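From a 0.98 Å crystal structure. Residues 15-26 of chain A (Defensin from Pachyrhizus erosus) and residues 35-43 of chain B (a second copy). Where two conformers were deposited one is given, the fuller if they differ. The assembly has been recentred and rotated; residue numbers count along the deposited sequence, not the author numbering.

Chain A 15-26: FTDGSCDDHCKN
Chain B, residues 35-43: CRDDFRCWC

The strongest polar contacts join two arginines of chain B to two successive aspartates on the chain A helix, which begins at A:Asp17 and continues past A:Asn26. B:Arg36 NH1 donates to A:Asp21 OD2 at 2.8 Å with an N-H...acceptor angle of 163°, and the carboxylate oxygen lies near the guanidinium plane, where the N-H bonds point. B:Arg40 grips A:Asp22 OD2 with two nitrogens, NH2 at 2.8 Å and NH1 at 3.0 Å; the angles are 141° and 137°, as expected when two N-H groups share one oxygen. Both arginines have chi1 m and chi2 t but differ at chi3, 70° for B:Arg36 and -68° for B:Arg40; both aspartates have chi1 t.

B:Asp37 (chi1 62°, chi2 -8°) meets the first turn of the helix, where A:Asp17 N and A:Gly18 N have no preceding carbonyl of the helix to bond to. Its OD2 accepts from A:Asp17 N at 2.8 Å (148°) and its OD1 from A:Gly18 N at 2.8 Å (165°). A:Thr16, phi/psi -124/133 and chi1 p, is the N-cap: its OG1 accepts from A:Ser19 N at 3.1 Å (151°). The start of the helix is thus satisfied partly from within and partly by the other chain.

Bonds within each stretch accompany these contacts. B:Arg36 to B:Phe39 form a type I turn, with B:Phe39 N to B:Arg36 O at 2.9 Å and phi/psi of -69/-8 and -85/-2 at B:Asp37 and B:Asp38. B:Asp38 (chi1 p) accepts at OD2 from B:Arg40 NE at 2.9 Å, a salt bridge, and from B:Trp42 NE1 at 3.1 Å. On the helix, A:Lys25 NZ reaches A:Asp21 OD2 at 2.8 Å, so that oxygen serves two cations.

The register follows from the nearest CA pairs: A:Thr16 CA to B:Asp37 CA is 5.5 Å, and A:Gly18 CA to B:Asp38 CA is 5.1 Å. Glycine permits the latter approach: an ideal CB on A:Gly18 would lie 2.5 Å from B:Asp38 CG, a clash. A:Gly18 CA also sits over one face of the B:Arg36 guanidinium, 4.1 Å from CZ.

B:Trp42 (chi1 -68°, chi2 70°) extends from the strand that includes B:Cys41 to B:Cys43 and continues beyond, whose direction makes 50° with the helix; the axes come no closer than 11.3 Å, a gap spanned by side chains. The indole presents its edge to the helix backbone, CZ2 to A:Gly18 O at 3.4 Å and CH2 to A:Asp22 N at 3.6 Å. A:Thr16 CG2 also packs 3.2 Å from B:Asp37 O. The two stretches together bury 472 Å².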

ATOM      1  N   PHE A  15      -6.557  10.397  -4.100  1.00 10.83           N
ATOM      2  CA  PHE A  15      -7.274   9.757  -5.193  1.00 12.25           C
ATOM      3  C   PHE A  15      -7.165   8.256  -5.181  1.00 12.74           C
ATOM      4  O   PHE A  15      -8.042   7.595  -5.690  1.00 19.10           O
ATOM      5  CB  PHE A  15      -6.770  10.279  -6.539  1.00 13.94           C
ATOM      6  CG  PHE A  15      -7.078  11.728  -6.778  1.00 15.50           C
ATOM      7  CD1 PHE A  15      -6.052  12.652  -6.920  1.00 17.12           C
ATOM      8  CD2 PHE A  15      -8.367  12.207  -6.857  1.00 19.49           C
ATOM      9  CE1 PHE A  15      -6.328  13.996  -7.164  1.00 18.56           C
ATOM     10  CE2 PHE A  15      -8.603  13.538  -7.089  1.00 23.67           C
ATOM     11  CZ  PHE A  15      -7.619  14.446  -7.237  1.00 21.62           C
ATOM     12  N   THR A  16      -6.071   7.702  -4.678  1.00 10.37           N
ATOM     13  CA  THR A  16      -5.825   6.266  -4.692  1.00  9.97           C
ATOM     14  C   THR A  16      -5.568   5.793  -3.283  1.00  9.02           C
ATOM     15  O   THR A  16      -4.756   6.375  -2.556  1.00  8.95           O
ATOM     16  CB  THR A  16      -4.711   5.862  -5.658  1.00 10.41           C
ATOM     17  OG1 THR A  16      -3.448   6.231  -5.098  1.00 10.38           O
ATOM     18  CG2 THR A  16      -4.932   6.480  -7.038  1.00 12.75           C
ATOM     19  N   ASP A  17      -6.238   4.693  -2.904  1.00  8.90           N
ATOM     20  CA  ASP A  17      -5.934   4.116  -1.598  1.00  8.80           C
ATOM     21  C   ASP A  17      -4.506   3.649  -1.533  1.00  8.48           C
ATOM     22  O   ASP A  17      -3.877   3.752  -0.456  1.00  9.05           O
ATOM     23  CB  ASP A  17      -6.883   2.965  -1.289  1.00 10.33           C
ATOM     24  CG  ASP A  17      -8.259   3.488  -0.862  1.00 11.49           C
ATOM     25  OD1 ASP A  17      -8.509   4.652  -0.739  1.00 11.44           O
ATOM     26  OD2 ASP A  17      -9.105   2.596  -0.529  1.00 16.43           O
ATOM     27  N   GLY A  18      -3.922   3.148  -2.628  1.00  8.53           N
ATOM     28  CA  GLY A  18      -2.534   2.732  -2.559  1.00  8.85           C
ATOM     29  C   GLY A  18      -1.603   3.833  -2.193  1.00  8.36           C
ATOM     30  O   GLY A  18      -0.668   3.670  -1.406  1.00  8.53           O
ATOM     31  N   SER A  19      -1.810   5.064  -2.727  1.00  8.54           N
ATOM     32  CA  SER A  19      -0.938   6.172  -2.381  1.00  8.39           C
ATOM     33  C   SER A  19      -1.012   6.468  -0.859  1.00  7.85           C
ATOM     34  O   SER A  19       0.015   6.764  -0.225  1.00  8.38           O
ATOM     35  CB  SER A  19      -1.267   7.427  -3.151  1.00  9.39           C
ATOM     36  OG  SER A  19      -2.532   7.993  -2.830  1.00  9.68           O
ATOM     37  N   CYS A  20      -2.204   6.396  -0.297  1.00  7.69           N
ATOM     38  CA  CYS A  20      -2.371   6.678   1.119  1.00  7.73           C
ATOM     39  C   CYS A  20      -1.859   5.576   1.992  1.00  7.85           C
ATOM     40  O   CYS A  20      -1.202   5.817   3.019  1.00  8.04           O
ATOM     41  CB  CYS A  20      -3.854   6.956   1.392  1.00  8.12           C
ATOM     42  SG  CYS A  20      -4.248   7.325   3.103  1.00  8.20           S
ATOM     43  N   ASP A  21      -2.128   4.328   1.613  1.00  7.78           N
ATOM     44  CA  ASP A  21      -1.605   3.184   2.372  1.00  7.83           C
ATOM     45  C   ASP A  21      -0.091   3.196   2.398  1.00  7.73           C
ATOM     46  O   ASP A  21       0.532   2.936   3.431  1.00  8.37           O
ATOM     47  CB  ASP A  21      -2.158   1.901   1.768  1.00  8.37           C
ATOM     48  CG  ASP A  21      -2.113   0.694   2.666  1.00  8.38           C
ATOM     49  OD1 ASP A  21      -2.287   0.845   3.888  1.00  9.39           O
ATOM     50  OD2 ASP A  21      -1.909  -0.420   2.122  1.00 10.17           O
ATOM     51  N   ASP A  22       0.534   3.523   1.264  1.00  7.95           N
ATOM     52  CA  ASP A  22       1.978   3.672   1.182  1.00  8.54           C
ATOM     53  C   ASP A  22       2.458   4.719   2.176  1.00  8.20           C
ATOM     54  O   ASP A  22       3.331   4.491   3.008  1.00  8.99           O
ATOM     55  CB  ASP A  22       2.351   4.034  -0.263  1.00  9.69           C
ATOM     56  CG  ASP A  22       3.772   4.440  -0.524  1.00 10.74           C
ATOM     57  OD1 ASP A  22       4.652   4.097   0.287  1.00 11.35           O
ATOM     58  OD2 ASP A  22       4.008   5.160  -1.530  1.00 16.22           O
ATOM     59  N   HIS A  23       1.858   5.931   2.098  1.00  8.47           N
ATOM     60  CA  HIS A  23       2.232   6.983   3.023  1.00  8.71           C
ATOM     61  C   HIS A  23       2.115   6.527   4.471  1.00  8.68           C
ATOM     62  O   HIS A  23       3.022   6.707   5.305  1.00  9.67           O
ATOM     63  CB  HIS A  23       1.352   8.231   2.761  1.00  9.20           C
ATOM     64  CG  HIS A  23       1.610   9.297   3.811  1.00 10.41           C
ATOM     65  ND1 HIS A  23       2.577  10.272   3.610  1.00 11.99           N
ATOM     66  CD2 HIS A  23       1.032   9.463   5.030  1.00 11.54           C
ATOM     67  CE1 HIS A  23       2.585  10.989   4.723  1.00 12.72           C
ATOM     68  NE2 HIS A  23       1.700  10.525   5.581  1.00 13.10           N
ATOM     69  N   CYS A  24       0.944   6.011   4.833  1.00  8.18           N
ATOM     70  CA  CYS A  24       0.683   5.670   6.235  1.00  8.51           C
ATOM     71  C   CYS A  24       1.618   4.576   6.730  1.00  8.57           C
ATOM     72  O   CYS A  24       2.127   4.659   7.831  1.00 10.28           O
ATOM     73  CB  CYS A  24      -0.772   5.266   6.416  1.00  8.72           C
ATOM     74  SG  CYS A  24      -1.921   6.657   6.127  1.00  8.61           S
ATOM     75  N   LYS A  25       1.847   3.532   5.905  1.00  8.60           N
ATOM     76  CA  LYS A  25       2.720   2.428   6.305  1.00  9.09           C
ATOM     77  C   LYS A  25       4.180   2.844   6.321  1.00  9.53           C
ATOM     78  O   LYS A  25       4.937   2.439   7.219  1.00 12.11           O
ATOM     79  CB  LYS A  25       2.523   1.233   5.376  1.00  9.02           C
ATOM     80  CG  LYS A  25       1.241   0.492   5.575  1.00  9.01           C
ATOM     81  CD  LYS A  25       0.975  -0.567   4.527  1.00  9.68           C
ATOM     82  CE  LYS A  25      -0.175  -1.492   4.938  1.00 11.96           C
ATOM     83  NZ  LYS A  25      -0.710  -2.287   3.845  1.00 11.64           N
ATOM     84  N   ASN A  26       4.616   3.560   5.302  1.00  9.83           N
ATOM     85  CA  ASN A  26       6.050   3.750   5.031  1.00 10.14           C
ATOM     86  C   ASN A  26       6.601   5.068   5.438  1.00 11.22           C
ATOM     87  O   ASN A  26       7.832   5.159   5.637  1.00 16.03           O
ATOM     88  CB  ASN A  26       6.317   3.490   3.538  1.00 10.56           C
ATOM     89  CG  ASN A  26       5.941   2.081   3.177  1.00 10.52           C
ATOM     90  OD1 ASN A  26       6.322   1.130   3.910  1.00 12.74           O
ATOM     91  ND2 ASN A  26       5.230   1.903   2.092  1.00 10.64           N
TER
ATOM     92  N   CYS B  35      -1.661  -5.666  -8.481  1.00  8.85           N
ATOM     93  CA  CYS B  35      -1.632  -4.233  -8.734  1.00  8.57           C
ATOM     94  C   CYS B  35      -2.733  -3.547  -7.912  1.00  8.52           C
ATOM     95  O   CYS B  35      -3.811  -4.080  -7.763  1.00 10.23           O
ATOM     96  CB  CYS B  35      -1.876  -3.921 -10.214  1.00  9.36           C
ATOM     97  SG  CYS B  35      -0.730  -4.738 -11.349  1.00 10.53           S
ATOM     98  N   ARG B  36      -2.458  -2.350  -7.453  1.00  8.50           N
ATOM     99  CA  ARG B  36      -3.464  -1.545  -6.779  1.00  8.77           C
ATOM    100  C   ARG B  36      -3.803  -0.320  -7.587  1.00  9.03           C
ATOM    101  O   ARG B  36      -3.355  -0.132  -8.698  1.00  9.95           O
ATOM    102  CB  ARG B  36      -3.004  -1.222  -5.330  1.00  8.78           C
ATOM    103  CG  ARG B  36      -2.974  -2.458  -4.470  1.00  8.97           C
ATOM    104  CD  ARG B  36      -2.600  -2.162  -3.050  1.00  9.24           C
ATOM    105  NE  ARG B  36      -3.682  -1.426  -2.384  1.00  9.10           N
ATOM    106  CZ  ARG B  36      -3.562  -0.930  -1.166  1.00  9.27           C
ATOM    107  NH1 ARG B  36      -2.423  -1.036  -0.519  1.00  9.69           N
ATOM    108  NH2 ARG B  36      -4.577  -0.319  -0.608  1.00 11.06           N
ATOM    109  N   ASP B  37      -4.701   0.500  -7.029  1.00  9.47           N
ATOM    110  CA  ASP B  37      -5.243   1.670  -7.712  1.00 10.68           C
ATOM    111  C   ASP B  37      -4.237   2.768  -7.916  1.00 10.65           C
ATOM    112  O   ASP B  37      -4.529   3.722  -8.664  1.00 12.50           O
ATOM    113  CB  ASP B  37      -6.504   2.157  -6.999  1.00 11.28           C
ATOM    114  CG  ASP B  37      -6.322   2.614  -5.578  1.00 10.15           C
ATOM    115  OD1 ASP B  37      -5.214   2.442  -5.020  1.00  9.82           O
ATOM    116  OD2 ASP B  37      -7.322   3.172  -5.014  1.00 11.82           O
ATOM    117  N   ASP B  38      -3.058   2.657  -7.339  1.00  9.68           N
ATOM    118  CA  ASP B  38      -1.923   3.494  -7.610  1.00 10.15           C
ATOM    119  C   ASP B  38      -1.105   3.026  -8.824  1.00 10.24           C
ATOM    120  O   ASP B  38      -0.093   3.621  -9.194  1.00 11.72           O
ATOM    121  CB  ASP B  38      -1.027   3.619  -6.374  1.00 10.05           C
ATOM    122  CG  ASP B  38      -0.534   2.281  -5.860  1.00  9.24           C
ATOM    123  OD1 ASP B  38      -0.869   1.219  -6.412  1.00  9.06           O
ATOM    124  OD2 ASP B  38       0.240   2.365  -4.861  1.00  8.95           O
ATOM    125  N   PHE B  39      -1.513   1.921  -9.438  1.00  9.57           N
ATOM    126  CA  PHE B  39      -0.779   1.302 -10.535  1.00  9.88           C
ATOM    127  C   PHE B  39       0.637   0.929 -10.145  1.00  9.66           C
ATOM    128  O   PHE B  39       1.560   0.934 -10.961  1.00 11.00           O
ATOM    129  CB  PHE B  39      -0.835   2.141 -11.841  1.00 12.31           C
ATOM    130  CG  PHE B  39      -2.288   2.453 -12.172  1.00 13.63           C
ATOM    131  CD1 PHE B  39      -2.731   3.760 -12.178  1.00 16.06           C
ATOM    132  CD2 PHE B  39      -3.174   1.403 -12.425  1.00 15.71           C
ATOM    133  CE1 PHE B  39      -4.080   4.008 -12.435  1.00 19.46           C
ATOM    134  CE2 PHE B  39      -4.522   1.626 -12.688  1.00 18.11           C
ATOM    135  CZ  PHE B  39      -4.925   2.928 -12.654  1.00 19.10           C
ATOM    136  N   ARG B  40       0.792   0.525  -8.889  1.00  9.09           N
ATOM    137  CA  ARG B  40       2.009  -0.083  -8.381  1.00  8.69           C
ATOM    138  C   ARG B  40       1.722  -1.515  -8.004  1.00  8.02           C
ATOM    139  O   ARG B  40       0.586  -1.931  -7.751  1.00  8.25           O
ATOM    140  CB  ARG B  40       2.596   0.741  -7.247  0.56  9.65           C
ATOM    141  CG  ARG B  40       3.088   2.102  -7.764  0.56 10.27           C
ATOM    142  CD  ARG B  40       3.764   2.884  -6.670  0.56 12.11           C
ATOM    143  NE  ARG B  40       2.882   3.304  -5.647  0.56 10.97           N
ATOM    144  CZ  ARG B  40       3.129   4.068  -4.613  0.56 11.16           C
ATOM    145  NH1 ARG B  40       4.337   4.620  -4.419  0.56 15.53           N
ATOM    146  NH2 ARG B  40       2.289   4.453  -3.678  0.56 14.82           N
ATOM    147  N   CYS B  41       2.794  -2.314  -7.944  1.00  8.24           N
ATOM    148  CA  CYS B  41       2.771  -3.714  -7.528  1.00  8.26           C
ATOM    149  C   CYS B  41       2.970  -3.794  -6.031  1.00  7.67           C
ATOM    150  O   CYS B  41       3.913  -3.220  -5.501  1.00  8.22           O
ATOM    151  CB  CYS B  41       3.869  -4.464  -8.269  1.00  8.64           C
ATOM    152  SG  CYS B  41       4.116  -6.171  -7.751  1.00  9.01           S
ATOM    153  N   TRP B  42       2.041  -4.503  -5.376  1.00  7.74           N
ATOM    154  CA  TRP B  42       2.064  -4.723  -3.948  1.00  7.61           C
ATOM    155  C   TRP B  42       2.169  -6.208  -3.655  1.00  7.80           C
ATOM    156  O   TRP B  42       1.375  -7.013  -4.178  1.00  8.74           O
ATOM    157  CB  TRP B  42       0.788  -4.150  -3.303  1.00  7.92           C
ATOM    158  CG  TRP B  42       0.701  -2.657  -3.334  1.00  7.94           C
ATOM    159  CD1 TRP B  42       0.513  -1.856  -4.415  1.00  8.17           C
ATOM    160  CD2 TRP B  42       0.790  -1.798  -2.183  1.00  7.89           C
ATOM    161  NE1 TRP B  42       0.457  -0.581  -4.007  1.00  8.70           N
ATOM    162  CE2 TRP B  42       0.633  -0.479  -2.639  1.00  8.75           C
ATOM    163  CE3 TRP B  42       0.960  -2.022  -0.808  1.00  8.48           C
ATOM    164  CZ2 TRP B  42       0.655   0.608  -1.778  1.00  9.36           C
ATOM    165  CZ3 TRP B  42       0.984  -0.938   0.025  1.00  9.40           C
ATOM    166  CH2 TRP B  42       0.826   0.377  -0.457  1.00 10.00           C
ATOM    167  N   CYS B  43       3.135  -6.573  -2.832  1.00  8.08           N
ATOM    168  CA  CYS B  43       3.354  -7.959  -2.438  1.00  8.54           C
ATOM    169  C   CYS B  43       2.828  -8.209  -1.036  1.00  8.57           C
ATOM    170  O   CYS B  43       2.931  -7.344  -0.162  1.00  9.40           O
ATOM    171  CB  CYS B  43       4.852  -8.313  -2.432  1.00  9.14           C
ATOM    172  SG  CYS B  43       5.758  -8.041  -3.965  1.00  9.29           S
TER